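Local coordinates for 5-formyl-3-hydroxy-2-methylpyridine 4-carboxylate 5-dehydrogenase (Mesorhizobium japonicum MAFF 303099, PDB 4OM8) that catalyses the NAD-dependent dismutation of a pyridine aldehyde in vitamin B6 breakdown, oxidising it to a dicarboxylate with NAD+ and reducing it to 4-pyridoxate with NADH, at the interface of chains A and B. Coordinates in Å, arbitrary orientation; residue numbers count along the deposited sequence, not the author numbering. Chains: chain A/B, 5-formyl-3-hydroxy-2-methylpyridine 4-carboxylate 5-dehydrogenase.

The interface of chains A and B. Residues chain A 191-192, 195-196, 199; chain B 229, 232-233, 241.
A:Tyr192, A:Leu195 and A:Val199 touch chain B from one face of the regular helix 187-203, the three- and four-residue steps bringing them together against B:Leu233 of helix 229-236 and B:Tyr241 of helix 238-251. B:Tyr241 is the centrepiece. With CG anti to the backbone N (chi1 -175°), its ring points into chain A. Its CD1–CE1 side sits over the rim of the A:Tyr192 face near CE2, which is 3.3 Å from B:Tyr241 CD1. The rings are inclined by about 38°, neither parallel nor perpendicular, and pass in opposite directions: A:Tyr192 OH ends near B:Tyr241 CA, B:Tyr241 OH by the backbone and CB of A:Leu195. On the opposite side of the B:Tyr241 plane from A:Tyr192, the CD2 methyl of B:Leu233 backs the ring near its rim, 3.4 Å above the plane, while A:Leu195 and A:Val199 flank the hydroxyl end. A tyrosine suits the place because its ring offers a flat apolar surface while its hydroxyl reaches water: B:Tyr241 OH lies 2.6 Å from a water. That water is 2.8 Å from the backbone carbonyl O of A:Tyr192, completing a bridge from side chain to main chain across the interface. An alanine in place of A:Tyr192 would probably open a gap beside the CD1–CE1 side of B:Tyr241 and let its ring shift, though the main-chain water bridge need not be lost.

A:Leu195 forks between two partners. Its CD1 meets B:Leu233 CD2 at 3.8 Å and also B:Tyr241, whereas CD2 sits 3.7 Å from CB of B:Pro229, the compact first residue of its helix. Branched leucine can fill both directions at once. The shorter A:Val199 places CG2 beside B:Leu233 CD1 at 3.7 Å; being beta-branched, it holds this methyl close to its own helix. At the other end A:Leu191 and B:Leu232 meet tip to tip, CD1 to CD2 at 4.1 Å, a looser touch. Repeated by the two-fold axis, this mainly apolar patch helps join the helical C-terminal regions into the homodimer.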
loop_
_atom_site.group_PDB
_atom_site.type_symbol
_atom_site.label_atom_id
_atom_site.label_comp_id
_atom_site.label_asym_id
_atom_site.label_seq_id
_atom_site.Cartn_x
_atom_site.Cartn_y
_atom_site.Cartn_z
ATOM N N LEU A 191 1.179 -6.570 -5.843
ATOM C CA LEU A 191 1.369 -7.031 -4.469
ATOM C C LEU A 191 2.604 -7.917 -4.332
ATOM O O LEU A 191 3.408 -7.751 -3.409
ATOM C CB LEU A 191 0.139 -7.807 -3.986
ATOM C CG LEU A 191 0.266 -8.386 -2.568
ATOM C CD1 LEU A 191 0.458 -7.290 -1.512
ATOM C CD2 LEU A 191 -0.933 -9.271 -2.231
ATOM N N TYR A 192 2.758 -8.865 -5.252
ATOM C CA TYR A 192 3.890 -9.774 -5.152
ATOM C C TYR A 192 5.203 -9.054 -5.464
ATOM O O TYR A 192 6.245 -9.454 -4.969
ATOM C CB TYR A 192 3.682 -11.015 -6.048
ATOM C CG TYR A 192 2.950 -12.112 -5.291
ATOM C CD1 TYR A 192 1.649 -11.933 -4.844
ATOM C CD2 TYR A 192 3.580 -13.309 -4.986
ATOM C CE1 TYR A 192 0.993 -12.933 -4.120
ATOM C CE2 TYR A 192 2.946 -14.300 -4.273
ATOM C CZ TYR A 192 1.659 -14.117 -3.844
ATOM O OH TYR A 192 1.060 -15.138 -3.137
ATOM N N LEU A 195 5.905 -7.534 -2.078
ATOM C CA LEU A 195 6.292 -8.604 -1.161
ATOM C C LEU A 195 7.674 -9.154 -1.470
ATOM O O LEU A 195 8.432 -9.460 -0.555
ATOM C CB LEU A 195 5.268 -9.745 -1.211
ATOM C CG LEU A 195 3.904 -9.400 -0.608
ATOM C CD1 LEU A 195 2.926 -10.530 -0.847
ATOM C CD2 LEU A 195 4.029 -9.128 0.894
ATOM N N ARG A 196 8.006 -9.285 -2.755
ATOM C CA ARG A 196 9.315 -9.826 -3.111
ATOM C C ARG A 196 10.437 -8.983 -2.501
ATOM O O ARG A 196 11.398 -9.514 -1.921
ATOM C CB ARG A 196 9.470 -9.906 -4.631
ATOM C CG ARG A 196 10.833 -10.469 -5.071
ATOM C CD ARG A 196 10.860 -10.739 -6.555
ATOM N NE ARG A 196 10.668 -9.535 -7.350
ATOM C CZ ARG A 196 10.947 -9.455 -8.648
ATOM N NH1 ARG A 196 11.446 -10.517 -9.275
ATOM N NH2 ARG A 196 10.743 -8.316 -9.315
ATOM N N VAL A 199 10.216 -9.142 1.558
ATOM C CA VAL A 199 10.742 -10.407 2.054
ATOM C C VAL A 199 12.272 -10.416 1.931
ATOM O O VAL A 199 12.968 -10.851 2.846
ATOM C CB VAL A 199 10.123 -11.590 1.296
ATOM C CG1 VAL A 199 10.938 -12.888 1.515
ATOM C CG2 VAL A 199 8.661 -11.768 1.729
ATOM N N PRO B 229 2.896 -6.078 5.377
ATOM C CA PRO B 229 3.204 -7.222 4.502
ATOM C C PRO B 229 3.546 -8.540 5.220
ATOM O O PRO B 229 3.107 -9.589 4.748
ATOM C CB PRO B 229 4.425 -6.739 3.703
ATOM C CG PRO B 229 4.387 -5.249 3.768
ATOM C CD PRO B 229 3.713 -4.886 5.067
ATOM N N LEU B 232 0.454 -9.808 6.599
ATOM C CA LEU B 232 -0.429 -10.209 5.516
ATOM C C LEU B 232 -0.043 -11.597 4.993
ATOM O O LEU B 232 -0.918 -12.413 4.689
ATOM C CB LEU B 232 -0.392 -9.179 4.377
ATOM C CG LEU B 232 -1.414 -9.412 3.262
ATOM C CD1 LEU B 232 -2.823 -9.203 3.794
ATOM C CD2 LEU B 232 -1.162 -8.520 2.049
ATOM N N LEU B 233 1.258 -11.857 4.866
ATOM C CA LEU B 233 1.731 -13.199 4.537
ATOM C C LEU B 233 1.183 -14.221 5.533
ATOM O O LEU B 233 0.733 -15.299 5.134
ATOM C CB LEU B 233 3.262 -13.248 4.518
ATOM C CG LEU B 233 3.927 -12.503 3.359
ATOM C CD1 LEU B 233 5.445 -12.572 3.482
ATOM C CD2 LEU B 233 3.470 -13.053 2.000
ATOM N N TYR B 241 1.822 -18.324 -0.172
ATOM C CA TYR B 241 2.850 -17.436 -0.705
ATOM C C TYR B 241 3.970 -18.234 -1.370
ATOM O O TYR B 241 4.453 -17.846 -2.421
ATOM C CB TYR B 241 3.421 -16.531 0.385
ATOM C CG TYR B 241 4.409 -15.526 -0.168
ATOM C CD1 TYR B 241 4.020 -14.589 -1.133
ATOM C CD2 TYR B 241 5.731 -15.526 0.250
ATOM C CE1 TYR B 241 4.936 -13.670 -1.651
ATOM C CE2 TYR B 241 6.653 -14.624 -0.265
ATOM C CZ TYR B 241 6.250 -13.699 -1.204
ATOM O OH TYR B 241 7.188 -12.820 -1.704
HETATM O O HOH W 1 6.642 -12.078 -4.178
#